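Local structure of 1,4-dihydroxy-6-naphtoate synthase (Archaeoglobus fulgidus, 1ZBM) at residues 16-21 / 42-47; 21-26 / 219-224; 87-92 / 238-243; 151-156 / 225-230. The protein probably catalyses the conversion of cyclic dehypoxanthinylfutalosinate into 1,4-dihydroxy-6-naphthoate, a step in menaquinone biosynthesis. All coordinates share one frame; numbering follows the deposited sequence.

Contact 1 (16-21 / 42-47); sequences HTPDAD and HVIEDI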
loop_
_atom_site.group_PDB
_atom_site.type_symbol
_atom_site.label_atom_id
_atom_site.label_comp_id
_atom_site.label_asym_id
_atom_site.label_seq_id
_atom_site.Cartn_x
_atom_site.Cartn_y
_atom_site.Cartn_z
ATOM N N HIS A 16 -10.117 4.418 0.012
ATOM C CA HIS A 16 -8.811 4.180 -0.543
ATOM C C HIS A 16 -7.955 5.430 -0.371
ATOM O O HIS A 16 -8.385 6.403 0.264
ATOM C CB HIS A 16 -8.888 3.713 -2.006
ATOM C CG HIS A 16 -9.948 4.382 -2.822
ATOM N ND1 HIS A 16 -9.650 5.223 -3.875
ATOM C CD2 HIS A 16 -11.293 4.271 -2.797
ATOM C CE1 HIS A 16 -10.771 5.595 -4.462
ATOM N NE2 HIS A 16 -11.784 5.034 -3.829
ATOM N N THR A 17 -6.757 5.405 -0.940
ATOM C CA THR A 17 -5.790 6.479 -0.753
ATOM C C THR A 17 -5.523 7.514 -1.835
ATOM O O THR A 17 -5.698 7.255 -3.021
ATOM C CB THR A 17 -4.438 5.864 -0.379
ATOM O OG1 THR A 17 -3.962 5.051 -1.467
ATOM C CG2 THR A 17 -4.588 5.006 0.860
ATOM N N PRO A 18 -5.072 8.714 -1.421
ATOM C CA PRO A 18 -4.763 9.817 -2.338
ATOM C C PRO A 18 -3.408 9.560 -2.991
ATOM O O PRO A 18 -2.471 10.331 -2.811
ATOM C CB PRO A 18 -4.721 11.047 -1.424
ATOM C CG PRO A 18 -5.288 10.567 -0.090
ATOM C CD PRO A 18 -4.875 9.137 -0.024
ATOM N N ASP A 19 -3.302 8.452 -3.715
ATOM C CA ASP A 19 -2.063 8.106 -4.393
ATOM C C ASP A 19 -2.357 7.749 -5.845
ATOM O O ASP A 19 -3.421 7.207 -6.165
ATOM C CB ASP A 19 -1.374 6.927 -3.699
ATOM C CG ASP A 19 -1.042 7.216 -2.244
ATOM O OD1 ASP A 19 -0.369 8.231 -1.973
ATOM O OD2 ASP A 19 -1.450 6.424 -1.374
ATOM N N ALA A 20 -1.402 8.060 -6.715
ATOM C CA ALA A 20 -1.527 7.799 -8.145
ATOM C C ALA A 20 -1.900 6.351 -8.434
ATOM O O ALA A 20 -2.906 6.081 -9.092
ATOM C CB ALA A 20 -0.216 8.149 -8.842
ATOM N N ASP A 21 -1.092 5.420 -7.938
ATOM C CA ASP A 21 -1.357 4.009 -8.168
ATOM C C ASP A 21 -2.798 3.664 -7.792
ATOM O O ASP A 21 -3.454 2.877 -8.475
ATOM C CB ASP A 21 -0.373 3.152 -7.367
ATOM C CG ASP A 21 -0.486 3.378 -5.873
ATOM O OD1 ASP A 21 -0.900 2.440 -5.168
ATOM O OD2 ASP A 21 -0.173 4.493 -5.409
ATOM N N HIS A 42 -17.211 6.903 -2.327
ATOM C CA HIS A 42 -15.777 6.877 -2.126
ATOM C C HIS A 42 -15.312 7.837 -1.047
ATOM O O HIS A 42 -15.800 8.969 -0.935
ATOM C CB HIS A 42 -15.037 7.213 -3.424
ATOM C CG HIS A 42 -15.169 6.172 -4.486
ATOM N ND1 HIS A 42 -16.187 6.178 -5.416
ATOM C CD2 HIS A 42 -14.427 5.070 -4.748
ATOM C CE1 HIS A 42 -16.065 5.125 -6.203
ATOM N NE2 HIS A 42 -15.005 4.436 -5.818
ATOM N N VAL A 43 -14.345 7.358 -0.274
ATOM C CA VAL A 43 -13.736 8.104 0.806
ATOM C C VAL A 43 -12.241 7.947 0.610
ATOM O O VAL A 43 -11.726 6.828 0.636
ATOM C CB VAL A 43 -14.143 7.525 2.182
ATOM C CG1 VAL A 43 -13.507 8.345 3.290
ATOM C CG2 VAL A 43 -15.684 7.539 2.325
ATOM N N ILE A 44 -11.553 9.066 0.400
ATOM C CA ILE A 44 -10.104 9.082 0.176
ATOM C C ILE A 44 -9.369 9.613 1.395
ATOM O O ILE A 44 -9.602 10.740 1.820
ATOM C CB ILE A 44 -9.738 9.984 -1.033
ATOM C CG1 ILE A 44 -10.515 9.527 -2.261
ATOM C CG2 ILE A 44 -8.233 9.983 -1.275
ATOM C CD1 ILE A 44 -11.871 10.143 -2.325
ATOM N N GLU A 45 -8.472 8.804 1.940
ATOM C CA GLU A 45 -7.713 9.190 3.115
ATOM C C GLU A 45 -6.373 8.461 3.120
ATOM O O GLU A 45 -6.226 7.416 2.483
ATOM C CB GLU A 45 -8.503 8.847 4.375
ATOM C CG GLU A 45 -9.630 9.808 4.688
ATOM C CD GLU A 45 -10.495 9.308 5.828
ATOM O OE1 GLU A 45 -11.226 10.118 6.437
ATOM O OE2 GLU A 45 -10.452 8.090 6.112
ATOM N N ASP A 46 -5.397 9.023 3.828
ATOM C CA ASP A 46 -4.069 8.431 3.916
ATOM C C ASP A 46 -4.129 7.014 4.475
ATOM O O ASP A 46 -4.902 6.708 5.389
ATOM C CB ASP A 46 -3.154 9.323 4.772
ATOM C CG ASP A 46 -1.749 8.760 4.923
ATOM O OD1 ASP A 46 -1.543 7.917 5.825
ATOM O OD2 ASP A 46 -0.852 9.149 4.136
ATOM N N ILE A 47 -3.290 6.157 3.906
ATOM C CA ILE A 47 -3.216 4.744 4.281
ATOM C C ILE A 47 -3.112 4.508 5.797
ATOM O O ILE A 47 -3.723 3.578 6.329
ATOM C CB ILE A 47 -2.017 4.053 3.565
ATOM C CG1 ILE A 47 -2.028 2.564 3.842
ATOM C CG2 ILE A 47 -0.708 4.671 4.015
ATOM C CD1 ILE A 47 -3.223 1.857 3.228
HETATM O O HOH W 1 -1.617 7.085 1.234
HETATM O O HOH W 2 -1.041 9.614 1.102
#
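H16 and I44 pair as a parallel beta bridge, and H16 supplies both backbone bonds. H16 N donates to V43 O at 3.0 Å, and H16 O accepts from E45 N at 2.9 Å, so the two bonds flank I44; I44 CA adds a CH...O contact to H16 O. One residue on, the backbones stay as close, T17 CA making a CH...O contact to E45 O. With T17 OG1 at chi1 63°, CG2 stands anti to the carbonyl carbon; the beta-branch thus puts this methyl, T17 CG2, 3.3 Å from E45 O and 3.9 Å from I47 CB, and sends OG1 the other way. The P18 ring slides alongside I44, with P18 CG tight against I44 CG2 at 3.2 Å. Proline suits the inverse gamma turn centred on P18, which swings the chain toward helix 20-30. Further out, water 1 donates to D19 OD2 (2.7 Å) and accepts from I47 N, tying the starts of two helices. H16 is positioned by D22 OD1, hydrogen-bonded to H16 ND1, and by stacking on F26; D46 caps E48 N. The whole is the strand-end region of a beta-alpha-beta unit: strand 11-16, helix 20-30 and strand 39-44.

Contact 2 (21-26 / 219-224); sequences DDAFMF and IEYAMK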
loop_
_atom_site.group_PDB
_atom_site.type_symbol
_atom_site.label_atom_id
_atom_site.label_comp_id
_atom_site.label_asym_id
_atom_site.label_seq_id
_atom_site.Cartn_x
_atom_site.Cartn_y
_atom_site.Cartn_z
ATOM N N ASP A 21 -1.092 5.420 -7.938
ATOM C CA ASP A 21 -1.357 4.009 -8.168
ATOM C C ASP A 21 -2.798 3.664 -7.792
ATOM O O ASP A 21 -3.454 2.877 -8.475
ATOM C CB ASP A 21 -0.373 3.152 -7.367
ATOM C CG ASP A 21 -0.486 3.378 -5.873
ATOM O OD1 ASP A 21 -0.900 2.440 -5.168
ATOM O OD2 ASP A 21 -0.173 4.493 -5.409
ATOM N N ASP A 22 -3.296 4.271 -6.720
ATOM C CA ASP A 22 -4.662 4.015 -6.270
ATOM C C ASP A 22 -5.714 4.643 -7.190
ATOM O O ASP A 22 -6.650 3.970 -7.613
ATOM C CB ASP A 22 -4.847 4.519 -4.837
ATOM C CG ASP A 22 -6.206 4.205 -4.291
ATOM O OD1 ASP A 22 -7.204 4.792 -4.776
ATOM O OD2 ASP A 22 -6.296 3.364 -3.371
ATOM N N ALA A 23 -5.563 5.928 -7.496
ATOM C CA ALA A 23 -6.505 6.615 -8.372
ATOM C C ALA A 23 -6.542 5.888 -9.713
ATOM O O ALA A 23 -7.595 5.747 -10.340
ATOM C CB ALA A 23 -6.064 8.070 -8.574
ATOM N N PHE A 24 -5.367 5.434 -10.141
ATOM C CA PHE A 24 -5.190 4.703 -11.389
ATOM C C PHE A 24 -6.099 3.470 -11.377
ATOM O O PHE A 24 -6.955 3.308 -12.246
ATOM C CB PHE A 24 -3.713 4.301 -11.514
ATOM C CG PHE A 24 -3.371 3.573 -12.783
ATOM C CD1 PHE A 24 -3.243 4.260 -13.989
ATOM C CD2 PHE A 24 -3.192 2.197 -12.775
ATOM C CE1 PHE A 24 -2.918 3.583 -15.175
ATOM C CE2 PHE A 24 -2.870 1.508 -13.952
ATOM C CZ PHE A 24 -2.741 2.206 -15.157
HETATM N N MSE A 25 -5.914 2.626 -10.366
HETATM C CA MSE A 25 -6.693 1.409 -10.183
HETATM C C MSE A 25 -8.203 1.683 -10.100
HETATM O O MSE A 25 -9.012 0.972 -10.713
HETATM C CB MSE A 25 -6.217 0.704 -8.907
HETATM C CG MSE A 25 -6.860 -0.637 -8.619
HETATM SE SE MSE A 25 -6.416 -1.253 -6.808
HETATM C CE MSE A 25 -4.489 -0.966 -6.883
ATOM N N PHE A 26 -8.582 2.729 -9.367
ATOM C CA PHE A 26 -10.003 3.074 -9.198
ATOM C C PHE A 26 -10.618 4.007 -10.239
ATOM O O PHE A 26 -11.812 4.294 -10.169
ATOM C CB PHE A 26 -10.253 3.698 -7.821
ATOM C CG PHE A 26 -10.289 2.706 -6.696
ATOM C CD1 PHE A 26 -9.141 2.405 -5.985
ATOM C CD2 PHE A 26 -11.484 2.108 -6.320
ATOM C CE1 PHE A 26 -9.182 1.523 -4.905
ATOM C CE2 PHE A 26 -11.542 1.221 -5.245
ATOM C CZ PHE A 26 -10.390 0.933 -4.535
ATOM N N ILE A 219 -4.265 7.060 -16.032
ATOM C CA ILE A 219 -3.168 7.798 -15.424
ATOM C C ILE A 219 -3.412 9.304 -15.465
ATOM O O ILE A 219 -2.932 10.046 -14.608
ATOM C CB ILE A 219 -1.841 7.478 -16.150
ATOM C CG1 ILE A 219 -0.718 7.270 -15.131
ATOM C CG2 ILE A 219 -1.484 8.598 -17.141
ATOM C CD1 ILE A 219 -0.418 8.460 -14.284
ATOM N N GLU A 220 -4.159 9.758 -16.466
ATOM C CA GLU A 220 -4.456 11.181 -16.624
ATOM C C GLU A 220 -5.151 11.738 -15.386
ATOM O O GLU A 220 -4.756 12.769 -14.848
ATOM C CB GLU A 220 -5.351 11.403 -17.844
ATOM C CG GLU A 220 -5.542 12.871 -18.202
ATOM C CD GLU A 220 -4.233 13.542 -18.567
ATOM O OE1 GLU A 220 -3.497 12.993 -19.427
ATOM O OE2 GLU A 220 -3.928 14.618 -17.993
ATOM N N TYR A 221 -6.200 11.056 -14.948
ATOM C CA TYR A 221 -6.929 11.488 -13.770
ATOM C C TYR A 221 -6.059 11.299 -12.523
ATOM O O TYR A 221 -6.030 12.152 -11.639
ATOM C CB TYR A 221 -8.210 10.676 -13.625
ATOM C CG TYR A 221 -8.928 10.904 -12.318
ATOM C CD1 TYR A 221 -9.645 12.078 -12.089
ATOM C CD2 TYR A 221 -8.872 9.955 -11.299
ATOM C CE1 TYR A 221 -10.291 12.307 -10.878
ATOM C CE2 TYR A 221 -9.513 10.168 -10.080
ATOM C CZ TYR A 221 -10.220 11.345 -9.875
ATOM O OH TYR A 221 -10.852 11.578 -8.676
ATOM N N ALA A 222 -5.346 10.179 -12.470
ATOM C CA ALA A 222 -4.490 9.850 -11.339
ATOM C C ALA A 222 -3.460 10.922 -11.057
ATOM O O ALA A 222 -2.961 11.041 -9.935
ATOM C CB ALA A 222 -3.785 8.519 -11.589
HETATM N N MSE A 223 -3.130 11.698 -12.082
HETATM C CA MSE A 223 -2.144 12.756 -11.935
HETATM C C MSE A 223 -2.444 13.676 -10.750
HETATM O O MSE A 223 -1.529 14.257 -10.171
HETATM C CB MSE A 223 -2.047 13.572 -13.235
HETATM C CG MSE A 223 -1.461 12.795 -14.419
HETATM SE SE MSE A 223 0.307 12.066 -14.063
HETATM C CE MSE A 223 1.291 13.716 -13.866
ATOM N N LYS A 224 -3.712 13.808 -10.372
ATOM C CA LYS A 224 -4.032 14.677 -9.238
ATOM C C LYS A 224 -3.267 14.277 -7.963
ATOM O O LYS A 224 -3.171 15.058 -7.014
ATOM C CB LYS A 224 -5.535 14.679 -8.961
ATOM C CG LYS A 224 -6.093 13.323 -8.649
ATOM C CD LYS A 224 -7.595 13.355 -8.620
ATOM C CE LYS A 224 -8.105 14.275 -7.536
ATOM N NZ LYS A 224 -9.560 14.046 -7.393
#
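A23 and A222 meet where helix 20-30 comes against helix 215-222, their CA atoms only 4.8 Å apart. A23 CB points at the other helix and lies 3.6 Å from A222 CA and 3.8 Å from A222 CB. Alanine suits both positions, since a single methyl from each side lets the backbones come this near. A222 CB is also 3.8 Å from F24 N, so it lies against both A23 CB and the backbone of F24.

Larger side chains close the contact around this pair. F24 holds CG anti to its backbone N (chi1 -178°), and its ring turns an edge to I219: F24 CD1 is 3.6 Å from I219 N, close to the plane of the ring, and 4.1 Å from I219 CG1. I219 has a chi1 of -137°, away from the staggered positions, which places CG1 near F24 CD1, probably at some torsional cost. Y221 is a looser neighbour, with Y221 CE2 4.3 Å from A23 CB. One face of its ring carries the aliphatic part of K224, whose CD sits 3.5 Å above the Y221 ring plane, while H31 packs against Y221 edge-to-face.

The side chains that meet are apolar, apart from the hydroxyl end of Y221, as fits a buried seam. A238 and A211 also touch the F24 side chain, drawing helices 231-241 and 194-213 into the same core, and A234 touches I219. The arrangement is a close alanine-to-alanine helix-helix packing, joining the helix that follows the first strand to the helical C-terminal part of a fold from the periplasmic-binding-protein clan.

Contact 3 (87-92 / 238-243); sequences DGYGPV and AMMYVN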
loop_
_atom_site.group_PDB
_atom_site.type_symbol
_atom_site.label_atom_id
_atom_site.label_comp_id
_atom_site.label_asym_id
_atom_site.label_seq_id
_atom_site.Cartn_x
_atom_site.Cartn_y
_atom_site.Cartn_z
ATOM N N ASP A 87 7.683 -6.828 -6.339
ATOM C CA ASP A 87 8.317 -8.008 -6.914
ATOM C C ASP A 87 9.626 -7.534 -7.542
ATOM O O ASP A 87 9.674 -7.235 -8.733
ATOM C CB ASP A 87 7.389 -8.624 -7.976
ATOM C CG ASP A 87 7.735 -10.072 -8.303
ATOM O OD1 ASP A 87 8.534 -10.687 -7.562
ATOM O OD2 ASP A 87 7.189 -10.601 -9.296
ATOM N N GLY A 88 10.676 -7.455 -6.729
ATOM C CA GLY A 88 11.961 -6.986 -7.218
ATOM C C GLY A 88 12.150 -5.521 -6.853
ATOM O O GLY A 88 13.145 -4.888 -7.219
ATOM N N TYR A 89 11.172 -4.995 -6.121
ATOM C CA TYR A 89 11.151 -3.606 -5.667
ATOM C C TYR A 89 10.153 -3.445 -4.527
ATOM O O TYR A 89 9.309 -4.314 -4.307
ATOM C CB TYR A 89 10.724 -2.692 -6.806
ATOM C CG TYR A 89 9.464 -3.163 -7.506
ATOM C CD1 TYR A 89 8.214 -3.128 -6.870
ATOM C CD2 TYR A 89 9.521 -3.626 -8.821
ATOM C CE1 TYR A 89 7.058 -3.539 -7.543
ATOM C CE2 TYR A 89 8.382 -4.038 -9.494
ATOM C CZ TYR A 89 7.160 -3.990 -8.859
ATOM O OH TYR A 89 6.043 -4.379 -9.552
ATOM N N GLY A 90 10.240 -2.312 -3.831
ATOM C CA GLY A 90 9.346 -2.027 -2.720
ATOM C C GLY A 90 9.818 -0.842 -1.885
ATOM O O GLY A 90 10.606 -0.031 -2.375
ATOM N N PRO A 91 9.355 -0.702 -0.628
ATOM C CA PRO A 91 9.786 0.424 0.209
ATOM C C PRO A 91 11.274 0.415 0.516
ATOM O O PRO A 91 11.934 -0.620 0.439
ATOM C CB PRO A 91 8.932 0.273 1.466
ATOM C CG PRO A 91 8.672 -1.206 1.525
ATOM C CD PRO A 91 8.357 -1.519 0.082
ATOM N N VAL A 92 11.809 1.574 0.858
ATOM C CA VAL A 92 13.220 1.658 1.172
ATOM C C VAL A 92 13.462 2.708 2.233
ATOM O O VAL A 92 12.586 3.507 2.545
ATOM C CB VAL A 92 14.036 2.028 -0.080
ATOM C CG1 VAL A 92 13.949 0.915 -1.126
ATOM C CG2 VAL A 92 13.515 3.335 -0.660
ATOM N N ALA A 238 2.467 3.391 -11.008
ATOM C CA ALA A 238 1.163 2.755 -10.938
ATOM C C ALA A 238 1.235 1.325 -11.461
ATOM O O ALA A 238 0.677 0.418 -10.854
ATOM C CB ALA A 238 0.146 3.558 -11.741
HETATM N N MSE A 239 1.921 1.126 -12.583
HETATM C CA MSE A 239 2.040 -0.201 -13.170
HETATM C C MSE A 239 2.837 -1.159 -12.277
HETATM O O MSE A 239 2.720 -2.382 -12.406
HETATM C CB MSE A 239 2.680 -0.108 -14.558
HETATM C CG MSE A 239 1.795 -0.626 -15.688
HETATM SE SE MSE A 239 1.132 0.739 -16.921
HETATM C CE MSE A 239 2.815 1.217 -17.766
HETATM N N MSE A 240 3.638 -0.595 -11.376
HETATM C CA MSE A 240 4.445 -1.377 -10.435
HETATM C C MSE A 240 3.578 -2.023 -9.356
HETATM O O MSE A 240 3.885 -3.113 -8.877
HETATM C CB MSE A 240 5.486 -0.485 -9.745
HETATM C CG MSE A 240 6.773 -0.259 -10.542
HETATM SE SE MSE A 240 7.908 1.141 -9.812
HETATM C CE MSE A 240 8.646 0.255 -8.260
ATOM N N TYR A 241 2.499 -1.343 -8.974
ATOM C CA TYR A 241 1.618 -1.848 -7.934
ATOM C C TYR A 241 0.177 -2.100 -8.366
ATOM O O TYR A 241 -0.705 -2.294 -7.529
ATOM C CB TYR A 241 1.658 -0.900 -6.736
ATOM C CG TYR A 241 3.000 -0.896 -6.037
ATOM C CD1 TYR A 241 3.452 -2.026 -5.352
ATOM C CD2 TYR A 241 3.833 0.221 -6.084
ATOM C CE1 TYR A 241 4.703 -2.042 -4.736
ATOM C CE2 TYR A 241 5.084 0.213 -5.471
ATOM C CZ TYR A 241 5.512 -0.920 -4.801
ATOM O OH TYR A 241 6.750 -0.931 -4.210
ATOM N N VAL A 242 -0.062 -2.081 -9.671
ATOM C CA VAL A 242 -1.394 -2.339 -10.222
ATOM C C VAL A 242 -1.190 -3.242 -11.439
ATOM O O VAL A 242 -1.098 -2.760 -12.566
ATOM C CB VAL A 242 -2.103 -1.029 -10.681
ATOM C CG1 VAL A 242 -3.490 -1.356 -11.223
ATOM C CG2 VAL A 242 -2.202 -0.041 -9.533
ATOM N N ASN A 243 -1.108 -4.548 -11.198
ATOM C CA ASN A 243 -0.901 -5.534 -12.261
ATOM C C ASN A 243 -1.597 -6.854 -11.943
ATOM O O ASN A 243 -2.609 -6.867 -11.247
ATOM C CB ASN A 243 0.591 -5.786 -12.455
ATOM C CG ASN A 243 1.329 -5.891 -11.136
ATOM O OD1 ASN A 243 0.766 -6.333 -10.124
ATOM N ND2 ASN A 243 2.597 -5.494 -11.135
HETATM O O HOH W 3 4.479 -6.645 -8.910
#
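Y89 and G90, in the loop that passes from strand 76-86 of one sheet to strand 92-95 of the other, touch M240 and Y241 at the C-terminal part of helix 231-241. Such a crossing between two sheet-based lobes fits the periplasmic-binding-protein clan to which this family belongs.

Y89 carries most of the contact because its ring offers a polar tip, a face and an edge at once. The tip donates from Y89 OH to M240 O at 2.6 Å, a short bond that meets the carbonyl in its plane, on a lone pair, with a C=O...O angle of 123°. One face takes the methyl of M240, deposited as selenomethionine: the chain bends at chi3 (74°), bringing M240 CE to 3.6 Å from Y89 CG and 3.9 Å from the Y89 ring centroid. With SE farther out, this is a CH-pi and Met-aromatic contact, to which the length and flexibility of a methionine side chain are well suited. D87 N lies over the opposite face, offset toward the rim.

The edge of Y89 points at the face of Y241 in a T-shaped stack, the centroids 5.6 Å apart and the planes at 84°. Y241 then reaches past Y89, and Y241 OH comes 3.2 Å from G90 CA; that hydroxyl is hydrogen-bonded to Q155 OE1. Glycine fits at G90, where a beta carbon would run into P91 CD. P91 in turn lies near A115, a predicted substrate-binding residue. Water 3 completes the polar end, donating to Y89 OH at 2.8 Å and accepting from N243 ND2 at 3.1 Å.

Contact 4 (151-156 / 225-230); sequences IHEGQI and YSRGLD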
loop_
_atom_site.group_PDB
_atom_site.type_symbol
_atom_site.label_atom_id
_atom_site.label_comp_id
_atom_site.label_asym_id
_atom_site.label_seq_id
_atom_site.Cartn_x
_atom_site.Cartn_y
_atom_site.Cartn_z
ATOM N N ILE A 151 7.292 4.807 1.523
ATOM C CA ILE A 151 6.386 3.770 1.054
ATOM C C ILE A 151 5.642 4.144 -0.220
ATOM O O ILE A 151 4.999 3.295 -0.845
ATOM C CB ILE A 151 5.349 3.402 2.144
ATOM C CG1 ILE A 151 4.326 4.532 2.305
ATOM C CG2 ILE A 151 6.061 3.176 3.463
ATOM C CD1 ILE A 151 3.234 4.223 3.310
ATOM N N HIS A 152 5.723 5.409 -0.611
ATOM C CA HIS A 152 5.035 5.855 -1.822
ATOM C C HIS A 152 6.014 6.091 -2.969
ATOM O O HIS A 152 7.025 5.402 -3.061
ATOM C CB HIS A 152 4.214 7.110 -1.530
ATOM C CG HIS A 152 3.120 6.886 -0.530
ATOM N ND1 HIS A 152 2.042 6.061 -0.779
ATOM C CD2 HIS A 152 2.962 7.338 0.737
ATOM C CE1 HIS A 152 1.269 6.015 0.293
ATOM N NE2 HIS A 152 1.806 6.781 1.228
ATOM N N GLU A 153 5.728 7.060 -3.833
ATOM C CA GLU A 153 6.582 7.293 -4.989
ATOM C C GLU A 153 8.009 7.726 -4.672
ATOM O O GLU A 153 8.832 7.897 -5.577
ATOM C CB GLU A 153 5.935 8.290 -5.971
ATOM C CG GLU A 153 5.864 9.735 -5.491
ATOM C CD GLU A 153 4.735 9.989 -4.517
ATOM O OE1 GLU A 153 4.616 11.147 -4.052
ATOM O OE2 GLU A 153 3.962 9.047 -4.223
ATOM N N GLY A 154 8.315 7.894 -3.390
ATOM C CA GLY A 154 9.659 8.288 -3.007
ATOM C C GLY A 154 10.650 7.200 -3.388
ATOM O O GLY A 154 11.773 7.491 -3.796
ATOM N N GLN A 155 10.217 5.945 -3.261
ATOM C CA GLN A 155 11.049 4.787 -3.581
ATOM C C GLN A 155 11.666 4.817 -4.983
ATOM O O GLN A 155 12.643 4.116 -5.238
ATOM C CB GLN A 155 10.255 3.482 -3.378
ATOM C CG GLN A 155 8.908 3.420 -4.102
ATOM C CD GLN A 155 8.136 2.112 -3.871
ATOM O OE1 GLN A 155 8.459 1.071 -4.444
ATOM N NE2 GLN A 155 7.112 2.173 -3.023
ATOM N N ILE A 156 11.108 5.613 -5.892
ATOM C CA ILE A 156 11.668 5.704 -7.242
ATOM C C ILE A 156 12.037 7.129 -7.627
ATOM O O ILE A 156 12.277 7.404 -8.803
ATOM C CB ILE A 156 10.692 5.198 -8.334
ATOM C CG1 ILE A 156 9.495 6.154 -8.435
ATOM C CG2 ILE A 156 10.268 3.752 -8.032
ATOM C CD1 ILE A 156 8.535 5.817 -9.556
ATOM N N TYR A 225 -2.716 13.068 -7.952
ATOM C CA TYR A 225 -1.953 12.594 -6.807
ATOM C C TYR A 225 -0.516 12.255 -7.190
ATOM O O TYR A 225 0.203 11.627 -6.413
ATOM C CB TYR A 225 -2.617 11.361 -6.194
ATOM C CG TYR A 225 -4.023 11.602 -5.702
ATOM C CD1 TYR A 225 -4.304 12.629 -4.805
ATOM C CD2 TYR A 225 -5.077 10.797 -6.125
ATOM C CE1 TYR A 225 -5.601 12.845 -4.343
ATOM C CE2 TYR A 225 -6.374 11.011 -5.665
ATOM C CZ TYR A 225 -6.622 12.036 -4.775
ATOM O OH TYR A 225 -7.899 12.248 -4.307
ATOM N N SER A 226 -0.102 12.673 -8.384
ATOM C CA SER A 226 1.246 12.395 -8.887
ATOM C C SER A 226 2.362 12.978 -8.030
ATOM O O SER A 226 3.480 12.462 -8.020
ATOM C CB SER A 226 1.392 12.917 -10.314
ATOM O OG SER A 226 1.127 14.306 -10.366
ATOM N N ARG A 227 2.072 14.068 -7.331
ATOM C CA ARG A 227 3.076 14.680 -6.468
ATOM C C ARG A 227 4.349 15.085 -7.227
ATOM O O ARG A 227 5.453 14.737 -6.812
ATOM C CB ARG A 227 3.440 13.704 -5.342
ATOM C CG ARG A 227 3.180 14.222 -3.930
ATOM C CD ARG A 227 1.955 13.560 -3.283
ATOM N NE ARG A 227 2.124 12.118 -3.149
ATOM C CZ ARG A 227 1.157 11.273 -2.801
ATOM N NH1 ARG A 227 -0.064 11.727 -2.545
ATOM N NH2 ARG A 227 1.406 9.968 -2.738
ATOM N N GLY A 228 4.192 15.810 -8.334
ATOM C CA GLY A 228 5.345 16.261 -9.101
ATOM C C GLY A 228 5.875 15.301 -10.155
ATOM O O GLY A 228 6.619 15.702 -11.050
ATOM N N LEU A 229 5.503 14.030 -10.051
ATOM C CA LEU A 229 5.935 13.030 -11.008
ATOM C C LEU A 229 5.374 13.350 -12.378
ATOM O O LEU A 229 4.219 13.755 -12.500
ATOM C CB LEU A 229 5.425 11.648 -10.610
ATOM C CG LEU A 229 5.952 10.980 -9.345
ATOM C CD1 LEU A 229 5.090 9.761 -9.012
ATOM C CD2 LEU A 229 7.400 10.575 -9.559
ATOM N N ASP A 230 6.197 13.164 -13.408
ATOM C CA ASP A 230 5.768 13.386 -14.780
ATOM C C ASP A 230 4.897 12.188 -15.149
ATOM O O ASP A 230 4.815 11.220 -14.386
ATOM C CB ASP A 230 6.992 13.483 -15.689
ATOM C CG ASP A 230 8.100 12.530 -15.274
ATOM O OD1 ASP A 230 8.067 11.348 -15.675
ATOM O OD2 ASP A 230 9.003 12.964 -14.528
HETATM O O HOH W 4 1.395 8.911 -5.855
#
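E153, in the short 3-10 segment 153-155, faces R227 of a type I' beta turn from S226 to L229, the two CA atoms 8.3 Å apart. R227 and G228 both have the positive phi of such a turn, and at G228 a side chain would press on the preceding carbonyl. Across the segments the side chains meet in a side-on, two-pronged salt bridge: R227 NE donates to E153 OE1 at 2.8 Å, nearly straight at 167°, and R227 NH2 donates to E153 OE2 at 3.1 Å, on its syn lone pair. The carboxylate and guanidinium planes are turned 31° apart. E153 bends at chi2 (-79°), and its stem packs on L229, whose CD1 is 3.5 Å from E153 CB. Arginine suits this place because its remaining N-H groups serve other partners: NH2 also bridges to D19, and NH1 binds P18 O. Y225 O lies 3.7 Å above the R227 guanidinium, over its centre, and water 4 joins E153 OE2 to Y225 O. H152, predicted to be the proton acceptor, packs at R227; its carbonyl O is held by Q155 N and NE2. The arrangement is a salt bridge between the two lobes of a periplasmic-binding-protein-like fold, beside the predicted active site.

How the contacts relate
From the N terminus, contact 1 closes first, a short beta-alpha-beta loop from 16-21 to 42-47. Contact 2 starts at D21, which it shares with contact 1, and ends at 219-224; its segments alternate along the chain with those of contacts 1, 3 and 4. Contact 3, from 87-92 to 238-243, opens after contact 1 has closed and encloses contact 4, from 151-156 to 225-230. Helix 20-30 links contacts 1 and 2, and A238 and V242 of contact 3 pack on it. Contact 4 is bonded through side chains to both contact 1 and contact 3. Together they tie both sheets to the C-terminal helices, contacts 1 and 4 lying nearest the predicted proton acceptor H152.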